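Local coordinates for protein proline dipeptidase (PDB 3PN9) that probably hydrolyses dipeptides with a C-terminal proline, as a proline dipeptidase, represented here by its creatinase/prolidase N-terminal domain, at residues D20-T34 and P40-D52. Sequence-based numbering, arbitrary orientation.
Sequences DVAVVSDPVTINYLT and PHERQMFLFVLAD
Ala22 and Val49 exchange two backbone hydrogen bonds, N to O in both directions, and Val24 and Leu47 do the same. Three of the four are nearly straight; Leu47 N to Val24 O is a little more bent. Ala22 N to Val49 O measures 2.8 Å at 169°. Val21–Leu50 and Val23–Phe48 are the non-hydrogen-bonded pairs of these antiparallel strands. Beyond them, Ala51 N makes a weak bond to Asp20 O. At the other end one water bridges Ser25 O and Met45 O.

On the face of Val21 and Val23, apolar side chains meet aromatic rings. Val23 has CG1 anti to its backbone N (chi1 -178°), which sets this methyl 3.5 Å from Phe46 CD1 and 3.8 Å from Phe48 CE1. Val21 CG2 comes to the edge of the Phe48 ring, near its plane. Helix 84-91 packs on this face through Ile88, which touches both phenylalanines.

Strands 21-24 and 46-50 are central neighbours in the six-stranded mixed sheet of the creatinase/prolidase N-terminal domain. Helix 27-34 follows the first strand and packs over the face that carries Ala22, Val24, Leu47 and Val49. Asp26 is its N-cap, with OD1 accepting from Val28 N.

Under this helix the contacts are again apolar. Leu47 CD2 reaches Thr34 CG2 tip to tip at 3.7 Å and also touches Leu33 CD1. Ile30 CD1 meets CG of Met45, modelled as selenomethionine, at 3.8 Å. The Met45 chain then bends at chi3 (60°), and its CE lies 3.7 Å from Pro27 CG. The side chains of Pro40 and Pro27 cross at about a right angle, with Pro40 CD 3.8 Å from Pro27 CG.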
loop_
_atom_site.group_PDB
_atom_site.type_symbol
_atom_site.label_atom_id
_atom_site.label_comp_id
_atom_site.label_asym_id
_atom_site.label_seq_id
_atom_site.Cartn_x
_atom_site.Cartn_y
_atom_site.Cartn_z
ATOM N N ASP A 20 -0.233 -13.007 5.218
ATOM C CA ASP A 20 -1.621 -13.508 5.052
ATOM C C ASP A 20 -2.481 -13.216 6.319
ATOM O O ASP A 20 -3.720 -13.048 6.201
ATOM C CB ASP A 20 -1.546 -15.034 4.785
ATOM C CG ASP A 20 -0.705 -15.308 3.561
ATOM O OD1 ASP A 20 -1.164 -14.839 2.529
ATOM O OD2 ASP A 20 0.442 -15.784 3.633
ATOM N N VAL A 21 -1.840 -13.115 7.511
ATOM C CA VAL A 21 -2.621 -12.828 8.657
ATOM C C VAL A 21 -1.724 -12.327 9.787
ATOM O O VAL A 21 -0.530 -12.618 9.887
ATOM C CB VAL A 21 -3.408 -14.174 9.106
ATOM C CG1 VAL A 21 -2.371 -15.232 9.447
ATOM C CG2 VAL A 21 -4.263 -13.952 10.382
ATOM N N ALA A 22 -2.325 -11.518 10.631
ATOM C CA ALA A 22 -1.627 -11.130 11.888
ATOM C C ALA A 22 -2.416 -11.745 13.058
ATOM O O ALA A 22 -3.627 -11.536 13.175
ATOM C CB ALA A 22 -1.660 -9.589 12.072
ATOM N N VAL A 23 -1.686 -12.294 14.008
ATOM C CA VAL A 23 -2.293 -12.965 15.095
ATOM C C VAL A 23 -1.922 -12.152 16.337
ATOM O O VAL A 23 -0.767 -12.136 16.780
ATOM C CB VAL A 23 -1.743 -14.451 15.302
ATOM C CG1 VAL A 23 -2.526 -15.099 16.491
ATOM C CG2 VAL A 23 -1.907 -15.235 13.962
ATOM N N VAL A 24 -2.942 -11.611 16.981
ATOM C CA VAL A 24 -2.741 -10.811 18.161
ATOM C C VAL A 24 -3.143 -11.655 19.354
ATOM O O VAL A 24 -4.314 -12.139 19.411
ATOM C CB VAL A 24 -3.676 -9.551 18.111
ATOM C CG1 VAL A 24 -3.365 -8.614 19.252
ATOM C CG2 VAL A 24 -3.374 -8.777 16.755
ATOM N N SER A 25 -2.220 -11.842 20.278
ATOM C CA SER A 25 -2.387 -12.788 21.384
ATOM C C SER A 25 -2.413 -12.016 22.690
ATOM O O SER A 25 -2.810 -12.517 23.750
ATOM C CB SER A 25 -1.230 -13.783 21.361
ATOM O OG SER A 25 0.071 -13.118 21.485
ATOM N N ASP A 26 -1.946 -10.766 22.680
ATOM C CA ASP A 26 -1.792 -10.021 24.011
ATOM C C ASP A 26 -3.152 -9.340 24.307
ATOM O O ASP A 26 -3.657 -8.587 23.449
ATOM C CB ASP A 26 -0.637 -8.925 23.809
ATOM C CG ASP A 26 -0.335 -8.171 25.139
ATOM O OD1 ASP A 26 -1.216 -8.150 26.053
ATOM O OD2 ASP A 26 0.808 -7.698 25.269
ATOM N N PRO A 27 -3.846 -9.656 25.438
ATOM C CA PRO A 27 -5.144 -9.078 25.709
ATOM C C PRO A 27 -5.095 -7.517 25.694
ATOM O O PRO A 27 -6.054 -6.847 25.306
ATOM C CB PRO A 27 -5.393 -9.497 27.183
ATOM C CG PRO A 27 -4.729 -10.985 27.167
ATOM C CD PRO A 27 -3.413 -10.602 26.502
ATOM N N VAL A 28 -3.962 -6.992 26.110
ATOM C CA VAL A 28 -3.746 -5.510 26.046
ATOM C C VAL A 28 -3.760 -5.026 24.613
ATOM O O VAL A 28 -4.428 -4.034 24.298
ATOM C CB VAL A 28 -2.483 -5.084 26.827
ATOM C CG1 VAL A 28 -2.153 -3.552 26.557
ATOM C CG2 VAL A 28 -2.673 -5.290 28.366
ATOM N N THR A 29 -3.117 -5.728 23.687
ATOM C CA THR A 29 -3.150 -5.291 22.312
ATOM C C THR A 29 -4.525 -5.494 21.716
ATOM O O THR A 29 -5.039 -4.664 20.903
ATOM C CB THR A 29 -2.106 -6.070 21.444
ATOM O OG1 THR A 29 -0.849 -6.058 22.102
ATOM C CG2 THR A 29 -2.025 -5.477 20.034
ATOM N N ILE A 30 -5.163 -6.635 22.046
ATOM C CA ILE A 30 -6.473 -6.829 21.516
ATOM C C ILE A 30 -7.426 -5.690 21.953
ATOM O O ILE A 30 -8.248 -5.196 21.165
ATOM C CB ILE A 30 -7.048 -8.232 22.090
ATOM C CG1 ILE A 30 -6.225 -9.363 21.378
ATOM C CG2 ILE A 30 -8.564 -8.287 21.703
ATOM C CD1 ILE A 30 -6.564 -10.871 21.881
ATOM N N ASN A 31 -7.336 -5.324 23.226
ATOM C CA ASN A 31 -8.191 -4.223 23.680
ATOM C C ASN A 31 -7.865 -2.876 22.994
ATOM O O ASN A 31 -8.794 -2.109 22.500
ATOM C CB ASN A 31 -7.986 -4.073 25.200
ATOM C CG ASN A 31 -8.889 -2.946 25.751
ATOM O OD1 ASN A 31 -10.037 -2.879 25.380
ATOM N ND2 ASN A 31 -8.360 -2.100 26.603
ATOM N N TYR A 32 -6.570 -2.650 22.825
ATOM C CA TYR A 32 -6.092 -1.428 22.044
ATOM C C TYR A 32 -6.700 -1.371 20.609
ATOM O O TYR A 32 -7.198 -0.320 20.157
ATOM C CB TYR A 32 -4.553 -1.470 21.966
ATOM C CG TYR A 32 -3.960 -0.393 21.058
ATOM C CD1 TYR A 32 -4.123 0.984 21.400
ATOM C CD2 TYR A 32 -3.292 -0.744 19.908
ATOM C CE1 TYR A 32 -3.543 2.049 20.550
ATOM C CE2 TYR A 32 -2.706 0.264 19.067
ATOM C CZ TYR A 32 -2.866 1.637 19.417
ATOM O OH TYR A 32 -2.277 2.542 18.613
ATOM N N LEU A 33 -6.723 -2.526 19.892
ATOM C CA LEU A 33 -7.240 -2.567 18.564
ATOM C C LEU A 33 -8.753 -2.637 18.523
ATOM O O LEU A 33 -9.308 -2.255 17.544
ATOM C CB LEU A 33 -6.652 -3.740 17.776
ATOM C CG LEU A 33 -5.126 -3.800 17.716
ATOM C CD1 LEU A 33 -4.566 -5.177 17.161
ATOM C CD2 LEU A 33 -4.595 -2.604 16.816
ATOM N N THR A 34 -9.444 -3.143 19.536
ATOM C CA THR A 34 -10.889 -3.449 19.311
ATOM C C THR A 34 -11.764 -2.887 20.366
ATOM O O THR A 34 -12.946 -2.906 20.204
ATOM C CB THR A 34 -11.222 -4.995 19.288
ATOM O OG1 THR A 34 -10.947 -5.477 20.596
ATOM C CG2 THR A 34 -10.325 -5.718 18.279
ATOM N N PRO A 40 -8.062 -13.947 29.718
ATOM C CA PRO A 40 -8.587 -15.353 29.569
ATOM C C PRO A 40 -7.858 -16.349 30.525
ATOM O O PRO A 40 -8.195 -17.561 30.522
ATOM C CB PRO A 40 -8.243 -15.697 28.132
ATOM C CG PRO A 40 -6.898 -14.831 27.848
ATOM C CD PRO A 40 -6.932 -13.646 28.848
ATOM N N HIS A 41 -6.913 -15.855 31.317
ATOM C CA HIS A 41 -5.986 -16.683 32.131
ATOM C C HIS A 41 -5.357 -17.822 31.370
ATOM O O HIS A 41 -4.634 -17.619 30.442
ATOM C CB HIS A 41 -6.797 -17.263 33.322
ATOM C CG HIS A 41 -7.310 -16.181 34.234
ATOM N ND1 HIS A 41 -6.465 -15.411 35.013
ATOM C CD2 HIS A 41 -8.561 -15.712 34.451
ATOM C CE1 HIS A 41 -7.185 -14.547 35.712
ATOM N NE2 HIS A 41 -8.451 -14.684 35.361
ATOM N N GLU A 42 -5.756 -19.077 31.635
ATOM C CA GLU A 42 -5.160 -20.153 30.847
ATOM C C GLU A 42 -5.856 -20.473 29.504
ATOM O O GLU A 42 -5.310 -21.228 28.727
ATOM C CB GLU A 42 -5.094 -21.440 31.737
ATOM C CG GLU A 42 -6.153 -21.156 32.999
ATOM C CD GLU A 42 -5.422 -20.631 34.361
ATOM O OE1 GLU A 42 -6.135 -20.315 35.339
ATOM O OE2 GLU A 42 -4.159 -20.563 34.486
ATOM N N ARG A 43 -7.030 -19.937 29.210
ATOM C CA ARG A 43 -7.740 -20.297 28.002
ATOM C C ARG A 43 -7.218 -19.476 26.805
ATOM O O ARG A 43 -6.563 -18.447 27.021
ATOM C CB ARG A 43 -9.217 -19.957 28.217
ATOM C CG ARG A 43 -9.764 -20.884 29.385
ATOM C CD ARG A 43 -11.262 -20.844 29.317
ATOM N NE ARG A 43 -11.924 -21.824 30.198
ATOM C CZ ARG A 43 -12.411 -21.549 31.398
ATOM N NH1 ARG A 43 -12.338 -20.320 31.942
ATOM N NH2 ARG A 43 -13.010 -22.536 32.084
ATOM N N GLN A 44 -7.505 -19.912 25.591
ATOM C CA GLN A 44 -7.014 -19.263 24.376
ATOM C C GLN A 44 -7.919 -18.092 23.978
ATOM O O GLN A 44 -9.185 -18.169 24.012
ATOM C CB GLN A 44 -6.882 -20.252 23.222
ATOM C CG GLN A 44 -5.980 -21.531 23.652
ATOM C CD GLN A 44 -4.632 -21.085 24.071
ATOM O OE1 GLN A 44 -4.084 -20.046 23.534
ATOM N NE2 GLN A 44 -4.022 -21.835 24.970
HETATM N N MSE A 45 -7.267 -16.985 23.617
HETATM C CA MSE A 45 -7.993 -15.896 22.966
HETATM C C MSE A 45 -7.015 -15.340 21.908
HETATM O O MSE A 45 -5.836 -15.184 22.236
HETATM C CB MSE A 45 -8.323 -14.796 24.001
HETATM C CG MSE A 45 -8.953 -13.559 23.213
HETATM SE SE MSE A 45 -9.606 -12.205 24.438
HETATM C CE MSE A 45 -7.909 -11.725 25.413
ATOM N N PHE A 46 -7.471 -15.124 20.677
ATOM C CA PHE A 46 -6.645 -14.476 19.670
ATOM C C PHE A 46 -7.534 -13.581 18.845
ATOM O O PHE A 46 -8.721 -13.923 18.563
ATOM C CB PHE A 46 -6.003 -15.484 18.667
ATOM C CG PHE A 46 -5.055 -16.455 19.316
ATOM C CD1 PHE A 46 -3.765 -16.071 19.622
ATOM C CD2 PHE A 46 -5.512 -17.790 19.639
ATOM C CE1 PHE A 46 -2.826 -16.969 20.229
ATOM C CE2 PHE A 46 -4.608 -18.675 20.275
ATOM C CZ PHE A 46 -3.277 -18.298 20.517
ATOM N N LEU A 47 -6.964 -12.458 18.390
ATOM C CA LEU A 47 -7.644 -11.719 17.259
ATOM C C LEU A 47 -6.856 -12.061 15.976
ATOM O O LEU A 47 -5.603 -11.938 15.912
ATOM C CB LEU A 47 -7.584 -10.188 17.539
ATOM C CG LEU A 47 -8.041 -9.305 16.340
ATOM C CD1 LEU A 47 -9.544 -9.534 16.293
ATOM C CD2 LEU A 47 -7.702 -7.804 16.644
ATOM N N PHE A 48 -7.540 -12.575 14.955
ATOM C CA PHE A 48 -6.854 -12.860 13.724
ATOM C C PHE A 48 -7.223 -11.751 12.719
ATOM O O PHE A 48 -8.420 -11.612 12.388
ATOM C CB PHE A 48 -7.355 -14.180 13.127
ATOM C CG PHE A 48 -6.948 -15.359 14.009
ATOM C CD1 PHE A 48 -5.684 -15.905 13.866
ATOM C CD2 PHE A 48 -7.820 -15.819 15.045
ATOM C CE1 PHE A 48 -5.290 -16.985 14.717
ATOM C CE2 PHE A 48 -7.427 -16.913 15.860
ATOM C CZ PHE A 48 -6.145 -17.475 15.691
ATOM N N VAL A 49 -6.239 -10.971 12.279
ATOM C CA VAL A 49 -6.567 -9.923 11.274
ATOM C C VAL A 49 -6.076 -10.524 9.966
ATOM O O VAL A 49 -4.883 -10.729 9.779
ATOM C CB VAL A 49 -5.807 -8.592 11.547
ATOM C CG1 VAL A 49 -6.350 -7.504 10.532
ATOM C CG2 VAL A 49 -6.113 -8.084 13.033
ATOM N N LEU A 50 -7.020 -10.866 9.121
ATOM C CA LEU A 50 -6.738 -11.513 7.882
ATOM C C LEU A 50 -6.495 -10.437 6.798
ATOM O O LEU A 50 -7.064 -9.361 6.898
ATOM C CB LEU A 50 -8.031 -12.289 7.466
ATOM C CG LEU A 50 -8.237 -13.527 8.438
ATOM C CD1 LEU A 50 -9.713 -14.080 8.424
ATOM C CD2 LEU A 50 -7.258 -14.639 7.927
ATOM N N ALA A 51 -5.759 -10.784 5.731
ATOM C CA ALA A 51 -5.331 -9.746 4.769
ATOM C C ALA A 51 -6.525 -9.263 3.986
ATOM O O ALA A 51 -6.606 -8.054 3.677
ATOM C CB ALA A 51 -4.286 -10.276 3.780
ATOM N N ASP A 52 -7.436 -10.176 3.646
ATOM C CA ASP A 52 -8.434 -9.818 2.639
ATOM C C ASP A 52 -9.842 -10.080 3.038
ATOM O O ASP A 52 -10.728 -10.101 2.150
ATOM C CB ASP A 52 -8.169 -10.606 1.288
ATOM C CG ASP A 52 -6.777 -10.332 0.707
ATOM O OD1 ASP A 52 -6.253 -9.157 0.774
ATOM O OD2 ASP A 52 -6.167 -11.285 0.164
HETATM O O HOH W 1 -4.683 -14.074 24.606
#